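PDB 2BOY: 3-chlorocatechol 1,2-dioxygenase, which probably uses a bound ferric iron to open the aromatic ring of catechols between the two hydroxyl-bearing carbons, as intradiol dioxygenases do. Local coordinates for residues A[25-28]-A[29-32]; A[50-53]-A[54-58]; A[93-96]-A[97-100]; A[126-129]-A[130-134]. All blocks are in the same frame, centred on the assembly; numbering follows the deposited sequence.

Contact 1 of 4, residues A[25-28]-A[29-32]. With LPP (2-(hexadecanoyloxy)-1-[(phosphonooxy)methyl]ethyl hexadecanoate), chain K.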
loop_
_atom_site.group_PDB
_atom_site.type_symbol
_atom_site.label_atom_id
_atom_site.label_comp_id
_atom_site.label_asym_id
_atom_site.label_seq_id
_atom_site.Cartn_x
_atom_site.Cartn_y
_atom_site.Cartn_z
ATOM N N LYS A 25 11.145 0.293 15.889
ATOM C CA LYS A 25 12.401 -0.295 15.396
ATOM C C LYS A 25 12.127 -1.407 14.379
ATOM O O LYS A 25 12.607 -2.552 14.485
ATOM C CB LYS A 25 13.265 -0.810 16.561
ATOM C CG LYS A 25 13.456 0.180 17.696
ATOM C CD LYS A 25 14.464 1.257 17.410
ATOM C CE LYS A 25 14.879 1.981 18.708
ATOM N NZ LYS A 25 15.183 1.001 19.798
ATOM N N VAL A 26 11.321 -1.072 13.378
ATOM C CA VAL A 26 10.998 -2.029 12.336
ATOM C C VAL A 26 12.314 -2.374 11.635
ATOM O O VAL A 26 13.110 -1.480 11.360
ATOM C CB VAL A 26 9.941 -1.437 11.377
ATOM C CG1 VAL A 26 9.713 -2.336 10.172
ATOM C CG2 VAL A 26 8.610 -1.138 12.148
ATOM N N SER A 27 12.531 -3.656 11.382
ATOM C CA SER A 27 13.812 -4.160 10.884
ATOM C C SER A 27 13.857 -4.282 9.362
ATOM O O SER A 27 12.829 -4.117 8.691
ATOM C CB SER A 27 14.096 -5.517 11.508
ATOM O OG SER A 27 13.312 -6.550 10.896
ATOM N N TYR A 28 15.042 -4.581 8.807
ATOM C CA TYR A 28 15.157 -4.733 7.359
ATOM C C TYR A 28 14.413 -5.993 6.961
ATOM O O TYR A 28 13.833 -6.082 5.862
ATOM C CB TYR A 28 16.645 -4.789 6.907
ATOM C CG TYR A 28 17.121 -3.524 6.201
ATOM C CD1 TYR A 28 16.643 -3.190 4.944
ATOM C CD2 TYR A 28 18.042 -2.679 6.789
ATOM C CE1 TYR A 28 17.068 -2.034 4.278
ATOM C CE2 TYR A 28 18.479 -1.502 6.129
ATOM C CZ TYR A 28 17.992 -1.209 4.865
ATOM O OH TYR A 28 18.382 -0.062 4.177
ATOM N N SER A 29 14.423 -6.992 7.861
ATOM C CA SER A 29 13.774 -8.257 7.556
ATOM C C SER A 29 12.233 -8.062 7.456
ATOM O O SER A 29 11.574 -8.589 6.551
ATOM C CB SER A 29 14.134 -9.321 8.613
ATOM O OG SER A 29 13.273 -10.438 8.436
ATOM N N GLU A 30 11.689 -7.331 8.409
ATOM C CA GLU A 30 10.288 -6.907 8.411
ATOM C C GLU A 30 9.928 -6.066 7.160
ATOM O O GLU A 30 8.882 -6.304 6.553
ATOM C CB GLU A 30 9.984 -6.149 9.707
ATOM C CG GLU A 30 10.021 -7.098 10.922
ATOM C CD GLU A 30 9.983 -6.400 12.264
ATOM O OE1 GLU A 30 10.343 -5.224 12.349
ATOM O OE2 GLU A 30 9.567 -7.040 13.255
ATOM N N TYR A 31 10.799 -5.115 6.797
ATOM C CA TYR A 31 10.633 -4.290 5.578
ATOM C C TYR A 31 10.574 -5.173 4.324
ATOM O O TYR A 31 9.706 -4.979 3.485
ATOM C CB TYR A 31 11.824 -3.362 5.437
ATOM C CG TYR A 31 11.790 -2.396 4.271
ATOM C CD1 TYR A 31 12.791 -2.438 3.272
ATOM C CD2 TYR A 31 10.819 -1.412 4.186
ATOM C CE1 TYR A 31 12.792 -1.500 2.189
ATOM C CE2 TYR A 31 10.819 -0.484 3.131
ATOM C CZ TYR A 31 11.805 -0.541 2.136
ATOM O OH TYR A 31 11.794 0.391 1.117
ATOM N N LYS A 32 11.493 -6.139 4.207
ATOM C CA LYS A 32 11.488 -7.047 3.054
ATOM C C LYS A 32 10.245 -7.933 3.009
ATOM O O LYS A 32 9.663 -8.138 1.935
ATOM C CB LYS A 32 12.773 -7.893 2.986
ATOM C CG LYS A 32 14.016 -7.068 2.638
ATOM C CD LYS A 32 15.318 -7.828 2.976
ATOM C CE LYS A 32 16.555 -6.919 2.888
ATOM N NZ LYS A 32 16.860 -6.609 1.455
HETATM C C6 LPP K . 6.130 -12.834 8.566
HETATM C C7 LPP K . 5.143 -11.731 8.168
HETATM C C8 LPP K . 5.881 -10.388 8.227
HETATM O O9 LPP K . 4.627 -11.979 6.829
HETATM O O27 LPP K . 5.353 -9.511 9.231
HETATM C C11 LPP K . 3.248 -11.493 6.540
HETATM O O10 LPP K . 2.509 -12.211 5.870
HETATM C C12 LPP K . 2.729 -10.141 7.038
HETATM C C13 LPP K . 3.074 -9.024 6.056
HETATM C C14 LPP K . 3.047 -7.646 6.712
HETATM C C15 LPP K . 2.685 -6.556 5.704
HETATM C C16 LPP K . 2.341 -5.243 6.393
HETATM C C17 LPP K . 2.350 -4.070 5.429
HETATM C C18 LPP K . 1.219 -3.109 5.743
HETATM C C19 LPP K . 1.709 -1.659 5.721
HETATM C C20 LPP K . 0.806 -0.734 6.552
HETATM C C21 LPP K . -0.472 -0.357 5.815
HETATM C C29 LPP K . 6.394 -8.620 9.736
HETATM O O28 LPP K . 7.563 -8.927 9.553
HETATM C C30 LPP K . 6.042 -7.358 10.507
HETATM C C31 LPP K . 5.405 -6.325 9.581
HETATM C C32 LPP K . 5.872 -4.900 9.882
HETATM C C33 LPP K . 5.303 -3.929 8.861
HETATM C C34 LPP K . 6.232 -2.740 8.624
HETATM C C35 LPP K . 5.816 -1.982 7.378
HETATM C C36 LPP K . 6.939 -1.096 6.850
HETATM C C37 LPP K . 6.744 -0.810 5.361
HETATM C C38 LPP K . 5.850 0.404 5.164
HETATM C C39 LPP K . 4.948 0.256 3.943
HETATM C C40 LPP K . 4.051 1.483 3.813
HETATM C C41 LPP K . 2.768 1.160 3.063
HETATM C C42 LPP K . 2.432 2.233 2.034
HETATM C C43 LPP K . 1.522 1.655 0.948
#

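Contact 2 of 4, residues A[50-53]-A[54-58]. With LPP (2-(hexadecanoyloxy)-1-[(phosphonooxy)methyl]ethyl hexadecanoate), chain B; BHO (benzhydroxamic acid), chain J.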
loop_
_atom_site.group_PDB
_atom_site.type_symbol
_atom_site.label_atom_id
_atom_site.label_comp_id
_atom_site.label_asym_id
_atom_site.label_seq_id
_atom_site.Cartn_x
_atom_site.Cartn_y
_atom_site.Cartn_z
ATOM N N PHE A 50 -8.446 -5.184 0.378
ATOM C CA PHE A 50 -7.602 -4.688 1.460
ATOM C C PHE A 50 -8.028 -3.291 1.881
ATOM O O PHE A 50 -8.211 -3.008 3.080
ATOM C CB PHE A 50 -6.140 -4.652 0.994
ATOM C CG PHE A 50 -5.218 -4.004 1.980
ATOM C CD1 PHE A 50 -4.550 -2.824 1.653
ATOM C CD2 PHE A 50 -5.052 -4.524 3.248
ATOM C CE1 PHE A 50 -3.685 -2.225 2.567
ATOM C CE2 PHE A 50 -4.211 -3.901 4.178
ATOM C CZ PHE A 50 -3.539 -2.751 3.819
ATOM N N LEU A 51 -8.163 -2.404 0.887
ATOM C CA LEU A 51 -8.497 -1.023 1.204
ATOM C C LEU A 51 -9.890 -0.931 1.817
ATOM O O LEU A 51 -10.090 -0.185 2.791
ATOM C CB LEU A 51 -8.431 -0.162 -0.064
ATOM C CG LEU A 51 -6.994 -0.131 -0.646
ATOM C CD1 LEU A 51 -7.019 0.560 -2.023
ATOM C CD2 LEU A 51 -6.010 0.527 0.312
ATOM N N ASP A 52 -10.840 -1.684 1.246
ATOM C CA ASP A 52 -12.216 -1.658 1.738
ATOM C C ASP A 52 -12.336 -2.224 3.150
ATOM O O ASP A 52 -13.170 -1.726 3.924
ATOM C CB ASP A 52 -13.178 -2.393 0.809
ATOM C CG ASP A 52 -13.516 -1.581 -0.426
ATOM O OD1 ASP A 52 -13.037 -0.424 -0.577
ATOM O OD2 ASP A 52 -14.235 -2.052 -1.321
ATOM N N VAL A 53 -11.503 -3.207 3.506
ATOM C CA VAL A 53 -11.493 -3.714 4.892
ATOM C C VAL A 53 -11.027 -2.628 5.888
ATOM O O VAL A 53 -11.701 -2.332 6.893
ATOM C CB VAL A 53 -10.642 -4.991 5.035
ATOM C CG1 VAL A 53 -10.347 -5.329 6.519
ATOM C CG2 VAL A 53 -11.385 -6.148 4.407
ATOM N N PHE A 54 -9.886 -2.016 5.589
ATOM C CA PHE A 54 -9.196 -1.194 6.580
ATOM C C PHE A 54 -9.441 0.302 6.515
ATOM O O PHE A 54 -9.273 1.004 7.526
ATOM C CB PHE A 54 -7.684 -1.478 6.498
ATOM C CG PHE A 54 -7.325 -2.851 7.011
ATOM C CD1 PHE A 54 -7.449 -3.131 8.358
ATOM C CD2 PHE A 54 -6.918 -3.856 6.147
ATOM C CE1 PHE A 54 -7.116 -4.410 8.845
ATOM C CE2 PHE A 54 -6.620 -5.127 6.618
ATOM C CZ PHE A 54 -6.703 -5.381 7.968
ATOM N N PHE A 55 -9.806 0.790 5.338
ATOM C CA PHE A 55 -9.879 2.242 5.115
ATOM C C PHE A 55 -11.218 2.773 4.664
ATOM O O PHE A 55 -11.507 3.941 4.936
ATOM C CB PHE A 55 -8.807 2.708 4.141
ATOM C CG PHE A 55 -7.445 2.322 4.560
ATOM C CD1 PHE A 55 -6.765 1.337 3.872
ATOM C CD2 PHE A 55 -6.856 2.897 5.695
ATOM C CE1 PHE A 55 -5.480 0.925 4.301
ATOM C CE2 PHE A 55 -5.582 2.484 6.126
ATOM C CZ PHE A 55 -4.901 1.499 5.431
ATOM N N GLU A 56 -12.032 1.989 3.945
ATOM C CA GLU A 56 -13.289 2.578 3.440
ATOM C C GLU A 56 -14.195 3.147 4.554
ATOM O O GLU A 56 -14.838 4.184 4.351
ATOM C CB GLU A 56 -14.068 1.644 2.485
ATOM C CG GLU A 56 -15.173 2.343 1.680
ATOM C CD GLU A 56 -16.168 1.424 0.985
ATOM O OE1 GLU A 56 -17.191 1.965 0.482
ATOM O OE2 GLU A 56 -15.984 0.187 0.961
ATOM N N HIS A 57 -14.285 2.466 5.712
ATOM C CA HIS A 57 -15.086 3.019 6.820
ATOM C C HIS A 57 -14.734 4.487 7.141
ATOM O O HIS A 57 -15.633 5.310 7.422
ATOM C CB HIS A 57 -15.015 2.152 8.094
ATOM C CG HIS A 57 -13.697 2.214 8.801
ATOM N ND1 HIS A 57 -13.446 3.111 9.828
ATOM C CD2 HIS A 57 -12.550 1.510 8.622
ATOM C CE1 HIS A 57 -12.202 2.943 10.254
ATOM N NE2 HIS A 57 -11.640 1.977 9.540
ATOM N N ALA A 58 -13.438 4.803 7.127
ATOM C CA ALA A 58 -12.988 6.179 7.421
ATOM C C ALA A 58 -13.431 7.131 6.314
ATOM O O ALA A 58 -13.850 8.262 6.571
ATOM C CB ALA A 58 -11.453 6.243 7.585
HETATM C C7 LPP B . -5.304 10.968 -10.124
HETATM O O9 LPP B . -4.103 11.668 -9.752
HETATM O O27 LPP B . -6.044 13.378 -7.886
HETATM C C11 LPP B . -2.947 10.757 -9.625
HETATM O O10 LPP B . -1.967 10.934 -10.339
HETATM C C12 LPP B . -2.943 9.624 -8.614
HETATM C C13 LPP B . -2.868 10.189 -7.196
HETATM C C14 LPP B . -1.869 9.415 -6.344
HETATM C C15 LPP B . -2.576 8.740 -5.174
HETATM C C16 LPP B . -1.585 8.414 -4.072
HETATM C C17 LPP B . -2.152 7.388 -3.128
HETATM C C18 LPP B . -1.158 7.129 -2.024
HETATM C C19 LPP B . -1.572 5.954 -1.167
HETATM C C20 LPP B . -1.353 6.269 0.310
HETATM C C21 LPP B . 0.059 6.766 0.585
HETATM C C22 LPP B . 0.988 5.619 0.956
HETATM C C23 LPP B . 1.571 5.846 2.333
HETATM C C24 LPP B . 0.582 5.387 3.388
HETATM C C29 LPP B . -5.771 12.503 -7.072
HETATM C C30 LPP B . -6.474 12.448 -5.736
HETATM C C31 LPP B . -5.558 11.776 -4.716
HETATM C C32 LPP B . -5.513 12.566 -3.414
HETATM C C33 LPP B . -4.724 11.829 -2.334
HETATM C C34 LPP B . -5.649 10.950 -1.495
HETATM C C35 LPP B . -4.858 10.008 -0.607
HETATM C C36 LPP B . -5.811 9.164 0.216
HETATM C C37 LPP B . -5.361 7.739 0.273
HETATM C C38 LPP B . -6.429 6.860 0.922
HETATM C C39 LPP B . -6.069 5.393 0.735
HETATM C C40 LPP B . -5.047 4.917 1.775
HETATM C C41 LPP B . -4.083 3.907 1.148
HETATM C C42 LPP B . -3.141 3.247 2.166
HETATM C C43 LPP B . -2.612 1.911 1.624
HETATM C C44 LPP B . -1.457 1.341 2.434
HETATM C C1 BHO J . -17.116 -6.417 2.720
HETATM C C2 BHO J . -16.555 -5.139 3.203
HETATM C C3 BHO J . -15.170 -5.022 3.330
HETATM C C4 BHO J . -14.357 -6.124 3.018
HETATM C C5 BHO J . -14.899 -7.320 2.576
HETATM C C6 BHO J . -16.277 -7.482 2.435
HETATM C C BHO J . -18.602 -6.536 2.583
HETATM O O1 BHO J . -19.260 -5.856 3.300
HETATM N N BHO J . -19.248 -7.357 1.781
HETATM O O2 BHO J . -18.995 -7.506 0.574
HETATM O O HOH W 1 -13.859 -0.220 6.025
#

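Contact 3 of 4, residues A[93-96]-A[97-100]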
loop_
_atom_site.group_PDB
_atom_site.type_symbol
_atom_site.label_atom_id
_atom_site.label_comp_id
_atom_site.label_asym_id
_atom_site.label_seq_id
_atom_site.Cartn_x
_atom_site.Cartn_y
_atom_site.Cartn_z
ATOM N N PRO A 93 -32.761 -14.406 -5.550
ATOM C CA PRO A 93 -32.391 -15.624 -6.297
ATOM C C PRO A 93 -31.727 -16.650 -5.400
ATOM O O PRO A 93 -30.701 -16.351 -4.755
ATOM C CB PRO A 93 -31.477 -15.110 -7.422
ATOM C CG PRO A 93 -31.964 -13.644 -7.664
ATOM C CD PRO A 93 -32.199 -13.177 -6.179
ATOM N N MET A 94 -32.395 -17.818 -5.277
ATOM C CA MET A 94 -31.949 -18.852 -4.365
ATOM C C MET A 94 -32.066 -20.213 -5.066
ATOM O O MET A 94 -32.892 -20.386 -5.963
ATOM C CB MET A 94 -32.850 -18.854 -3.119
ATOM C CG MET A 94 -32.616 -17.663 -2.243
ATOM S SD MET A 94 -33.572 -17.655 -0.758
ATOM C CE MET A 94 -35.121 -17.116 -1.385
ATOM N N ARG A 95 -31.262 -21.171 -4.633
ATOM C CA ARG A 95 -31.309 -22.501 -5.237
ATOM C C ARG A 95 -32.541 -23.240 -4.729
ATOM O O ARG A 95 -33.060 -22.894 -3.674
ATOM C CB ARG A 95 -30.046 -23.285 -4.882
ATOM C CG ARG A 95 -28.827 -22.707 -5.653
ATOM C CD ARG A 95 -27.485 -23.036 -5.033
ATOM N NE ARG A 95 -27.204 -22.347 -3.765
ATOM C CZ ARG A 95 -26.001 -22.348 -3.195
ATOM N NH1 ARG A 95 -24.995 -23.009 -3.771
ATOM N NH2 ARG A 95 -25.786 -21.714 -2.056
ATOM N N ASP A 96 -32.997 -24.267 -5.462
ATOM C CA ASP A 96 -34.177 -25.015 -5.002
ATOM C C ASP A 96 -34.001 -25.673 -3.633
ATOM O O ASP A 96 -34.995 -26.002 -2.972
ATOM C CB ASP A 96 -34.736 -26.053 -6.002
ATOM C CG ASP A 96 -33.683 -26.953 -6.629
ATOM O OD1 ASP A 96 -32.601 -27.186 -6.054
ATOM O OD2 ASP A 96 -33.896 -27.517 -7.729
ATOM N N ASP A 97 -32.771 -25.849 -3.188
ATOM C CA ASP A 97 -32.547 -26.453 -1.871
ATOM C C ASP A 97 -31.746 -25.530 -0.953
ATOM O O ASP A 97 -30.985 -25.982 -0.091
ATOM C CB ASP A 97 -31.862 -27.824 -2.014
ATOM C CG ASP A 97 -30.496 -27.746 -2.672
ATOM O OD1 ASP A 97 -30.051 -26.623 -3.102
ATOM O OD2 ASP A 97 -29.799 -28.772 -2.826
ATOM N N GLU A 98 -31.906 -24.225 -1.162
ATOM C CA GLU A 98 -31.103 -23.242 -0.427
ATOM C C GLU A 98 -31.257 -23.423 1.072
ATOM O O GLU A 98 -32.374 -23.471 1.569
ATOM C CB GLU A 98 -31.522 -21.824 -0.843
ATOM C CG GLU A 98 -30.524 -20.750 -0.465
ATOM C CD GLU A 98 -29.273 -20.815 -1.300
ATOM O OE1 GLU A 98 -29.390 -20.884 -2.549
ATOM O OE2 GLU A 98 -28.166 -20.800 -0.693
ATOM N N SER A 99 -30.154 -23.560 1.806
ATOM C CA SER A 99 -30.284 -23.681 3.260
ATOM C C SER A 99 -30.302 -22.327 3.967
ATOM O O SER A 99 -29.961 -21.312 3.357
ATOM C CB SER A 99 -29.205 -24.577 3.854
ATOM O OG SER A 99 -27.939 -24.014 3.655
ATOM N N GLY A 100 -30.688 -22.350 5.247
ATOM C CA GLY A 100 -30.749 -21.169 6.098
ATOM C C GLY A 100 -32.163 -20.828 6.549
ATOM O O GLY A 100 -33.128 -21.411 6.082
#

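Contact 4 of 4, residues A[126-129]-A[130-134]. With FE (Fe (III) ion), chain I; BHO (benzhydroxamic acid), chain J.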
loop_
_atom_site.group_PDB
_atom_site.type_symbol
_atom_site.label_atom_id
_atom_site.label_comp_id
_atom_site.label_asym_id
_atom_site.label_seq_id
_atom_site.Cartn_x
_atom_site.Cartn_y
_atom_site.Cartn_z
ATOM N N GLN A 126 -26.124 -9.977 -0.828
ATOM C CA GLN A 126 -25.824 -10.542 0.467
ATOM C C GLN A 126 -25.121 -11.855 0.192
ATOM O O GLN A 126 -25.206 -12.393 -0.916
ATOM C CB GLN A 126 -27.122 -10.805 1.269
ATOM C CG GLN A 126 -28.020 -11.928 0.624
ATOM C CD GLN A 126 -29.163 -12.331 1.509
ATOM O OE1 GLN A 126 -30.249 -11.761 1.434
ATOM N NE2 GLN A 126 -28.934 -13.351 2.342
ATOM N N ALA A 127 -24.490 -12.373 1.236
ATOM C CA ALA A 127 -23.888 -13.691 1.219
ATOM C C ALA A 127 -24.948 -14.742 1.499
ATOM O O ALA A 127 -26.018 -14.438 2.006
ATOM C CB ALA A 127 -22.786 -13.762 2.286
ATOM N N ASP A 128 -24.627 -16.006 1.189
ATOM C CA ASP A 128 -25.552 -17.078 1.463
ATOM C C ASP A 128 -25.370 -17.563 2.903
ATOM O O ASP A 128 -24.627 -16.960 3.684
ATOM C CB ASP A 128 -25.386 -18.230 0.418
ATOM C CG ASP A 128 -24.107 -19.042 0.618
ATOM O OD1 ASP A 128 -23.295 -18.782 1.540
ATOM O OD2 ASP A 128 -23.818 -19.971 -0.152
ATOM N N ALA A 129 -26.078 -18.646 3.270
ATOM C CA ALA A 129 -26.029 -19.150 4.640
ATOM C C ALA A 129 -24.674 -19.765 5.014
ATOM O O ALA A 129 -24.432 -20.052 6.204
ATOM C CB ALA A 129 -27.207 -20.195 4.915
ATOM N N ALA A 130 -23.804 -19.968 4.037
ATOM C CA ALA A 130 -22.424 -20.349 4.322
ATOM C C ALA A 130 -21.441 -19.166 4.297
ATOM O O ALA A 130 -20.234 -19.356 4.402
ATOM C CB ALA A 130 -21.939 -21.538 3.396
ATOM N N GLY A 131 -21.952 -17.926 4.159
ATOM C CA GLY A 131 -21.037 -16.785 4.046
ATOM C C GLY A 131 -20.356 -16.566 2.686
ATOM O O GLY A 131 -19.325 -15.883 2.613
ATOM N N GLU A 132 -20.927 -17.092 1.608
ATOM C CA GLU A 132 -20.314 -16.945 0.282
ATOM C C GLU A 132 -21.138 -16.011 -0.601
ATOM O O GLU A 132 -22.360 -16.057 -0.575
ATOM C CB GLU A 132 -20.256 -18.295 -0.447
ATOM C CG GLU A 132 -19.449 -19.403 0.276
ATOM C CD GLU A 132 -17.975 -19.043 0.379
ATOM O OE1 GLU A 132 -17.382 -18.665 -0.647
ATOM O OE2 GLU A 132 -17.398 -19.121 1.491
ATOM N N TYR A 133 -20.456 -15.229 -1.430
ATOM C CA TYR A 133 -21.123 -14.395 -2.412
ATOM C C TYR A 133 -21.054 -14.963 -3.818
ATOM O O TYR A 133 -20.023 -15.495 -4.207
ATOM C CB TYR A 133 -20.426 -13.045 -2.458
ATOM C CG TYR A 133 -20.773 -12.101 -1.308
ATOM C CD1 TYR A 133 -19.991 -12.074 -0.151
ATOM C CD2 TYR A 133 -21.875 -11.241 -1.392
ATOM C CE1 TYR A 133 -20.289 -11.177 0.897
ATOM C CE2 TYR A 133 -22.168 -10.315 -0.326
ATOM C CZ TYR A 133 -21.361 -10.303 0.780
ATOM O OH TYR A 133 -21.649 -9.455 1.806
ATOM N N SER A 134 -22.119 -14.805 -4.593
ATOM C CA SER A 134 -22.062 -15.116 -6.009
ATOM C C SER A 134 -21.026 -14.213 -6.731
ATOM O O SER A 134 -20.676 -13.100 -6.236
ATOM C CB SER A 134 -23.465 -15.085 -6.683
ATOM O OG SER A 134 -24.018 -13.771 -6.718
HETATM FE FE FE I . -20.678 -7.952 2.510
HETATM C C1 BHO J . -17.116 -6.417 2.720
HETATM C C2 BHO J . -16.555 -5.139 3.203
HETATM C C3 BHO J . -15.170 -5.022 3.330
HETATM C C4 BHO J . -14.357 -6.124 3.018
HETATM C C5 BHO J . -14.899 -7.320 2.576
HETATM C C6 BHO J . -16.277 -7.482 2.435
HETATM C C BHO J . -18.602 -6.536 2.583
HETATM O O1 BHO J . -19.260 -5.856 3.300
HETATM N N BHO J . -19.248 -7.357 1.781
HETATM O O2 BHO J . -18.995 -7.506 0.574
HETATM O O HOH W 2 -24.331 -13.154 -3.414
HETATM O O HOH W 3 -23.722 -10.486 3.327
#

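Contact 1 of 4, residues A[25-28]-A[29-32]
Ser27 and Glu30 meet at the start of helix 28-43, where the backbone, having left helix 3-24 at Lys25 with a positive phi, winds back into helix at Tyr28. Together they form a capping box, each side chain accepting from the other's backbone N. Glu30 N donates to Ser27 OG over 3.1 Å, and the N-H...O angle of 174° makes this bond almost straight. In return Ser27 N reaches Glu30 OE1 at 2.9 Å, meeting the oxygen on its anti side and somewhat out of the carboxylate plane. Two torsions make the exchange possible: Ser27 OG lies between its own N and carbonyl carbon (chi1 76°), while Glu30 CG is anti to the carbonyl carbon (chi1 -69°) and the extended chain beyond it runs back to the N-cap. Ordinary helical bonds follow, Tyr31 N to Ser27 O at 3.0 Å and Lys32 N to Tyr28 O at 2.9 Å. Replacing Glu30 by an alanine would probably leave Ser27 N without its carboxylate mate and strip Arg5 of the second subunit of its salt-bridge partner, which Glu30 OE2 provides. The hydroxyls of Tyr28 and Tyr31 also point across the dimer, bonding to Glu56 and Asp52 of the second subunit. The side of the turn carrying Val26 and Glu30 borders a bound phospholipid: Val26 CG1 touches its acyl carbon C34 at 3.8 Å, and Glu30 CG lies 3.4 Å from the ester carbonyl oxygen O28.

Contact 2 of 4, residues A[50-53]-A[54-58]
Phe50, Phe54 and Phe55 form an aromatic cluster where helix 47-54 gives way to helix 56-64. The Phe50 and Phe54 rings meet obliquely, their planes 58° apart, and they touch closely through Phe50 CE2 and Phe54 CD2 at 3.3 Å. Phe55 instead directs its edge at the Phe50 face in an offset edge-to-face pair, the planes at 82° and the centroids 6.0 Å apart. Val53 CG1 sits squarely over the Phe54 ring, 3.7 Å from its centroid, in a CH-pi contact. With CG1 anti to its own N (chi1 166°), Val53 is left with CG2 turned to the benzhydroxamic acid, whose ring carbon C4 it meets at 3.3 Å. Leu51 O fixes the backbone behind these groups by accepting from both Phe55 N, at 2.7 Å, and Glu56 N, at 3.1 Å. Farther out, the carboxylates of Asp52 and Glu56 approach to 3.4 Å between Asp52 OD1 and Glu56 OE2. Their repulsion is probably eased by outside donors: Tyr31 OH of the second subunit for Asp52, and Tyr28 OH of that subunit plus Gln75 N and Gly76 N for Glu56. A lipid chain covers one face of Phe55 with its C40, while helix 174-181 packs on Phe50 and Phe54 through Leu178. The helix junction is thus two-sided: Asp52 and Val53 help to wall the pocket that holds benzhydroxamic acid, and the phenylalanine side joins the lipid-bearing helical side that meets the second subunit.

Contact 3 of 4, residues A[93-96]-A[97-100]
Arg95 and Glu98 stand at the two ends of a type I beta turn and close it with a side-on salt bridge. The guanidinium offers NE and NH2 together, one nitrogen to each carboxylate oxygen, with Arg95 NH2 to Glu98 OE2 at 2.9 Å. Both oxygens are met on their syn sides and lie near the guanidinium plane, yet the two flat groups are twisted 31° from coplanarity. Bends in both chains bring them edge to edge: Arg95 folds at its third torsion, and Glu98 turns back at its second (chi2 71°). The carboxylate also holds the backbone, because Arg95 N donates to Glu98 OE1 at 2.8 Å along the anti lone pair. The turn's own bond, Glu98 N to Arg95 O at 3.1 Å, is less well directed, its donor standing 65° out of the carbonyl plane. Met94 crosses Glu98 at about a right angle, the two CB atoms 4.0 Å apart, and both side chains rest on Phe145 and on Ile162 of strand 156-162. An alanine in place of Glu98 would probably leave Arg95 N and the NE edge of the guanidinium without their acceptor and the guanidinium held mainly by its weaker outer contacts. Arg95 NH2 has a second, long and weak ion pair with Asp128, and the Arg95 side chain packs on Leu140 and Leu144. This surface turn precedes strand 102-110, and one atom ties it together: Glu98 OE1 takes the backbone N of Arg95 and, at 2.9 Å in a nearly linear bond, its NE as well.

Contact 4 of 4, residues A[126-129]-A[130-134]
Gln126 brings its carbonyl carbon to within 3.4 Å of Tyr133 CE2, so the ring of the iron ligand lies against the main chain of its own loop. The Gln126 amide turns back instead, NE2 donating to Ala127 O at 3.1 Å, while OE1 bonds to Thr161. Ala127 covers one Tyr133 face, its CB 4.0 Å from the ring centroid in a CH-pi contact. A water spans Ala127 N and Tyr133 OH, the oxygen that binds the ferric ion at 1.9 Å beside His191 and His193. Asp128 then organises the type I turn that runs to Gly131. Its OD1 grips Ala130 N at 2.8 Å, an Asx turn, and Glu132 N at 2.9 Å, the two donors coming from opposite faces of the carboxylate. Backbone bonds complete the closure: Gly131 N to Asp128 O, and Asp128 N to Glu132 O at 2.9 Å. Ala129 occupies the corner, its CB turned mostly outward. The loop joins strand 121-125 to strand 146-150; Gln126 NE2 also reaches Ile162 O at the end of strand 156-162, and Ser134 OG bonds to Arg146 NE on strand 146-150.

In the fold
Contacts 1 and 2 belong to the helical N-terminal part, with centres 24 Å apart and no direct touch within a chain. Across the dimer, however, the tyrosines of contact 1 bond to the acids of contact 2 on the partner subunit. Contacts 2 and 4 approach the benzhydroxamic acid from different directions: Asp52 and Val53 of residues 50-58 line its ring end, Tyr133 of residues 126-134 binds the iron, and the nearest atoms of the two contacts are about 11 Å apart. Contact 3 touches contact 4 directly, Arg95 NH2 lying 3.2 Å from Asp128 OD2 in a weak ion pair, and Ser99 O packs on Ala129 CB. Contact 1 is the remotest from the iron loop, its centre 38 Å from that of contact 4.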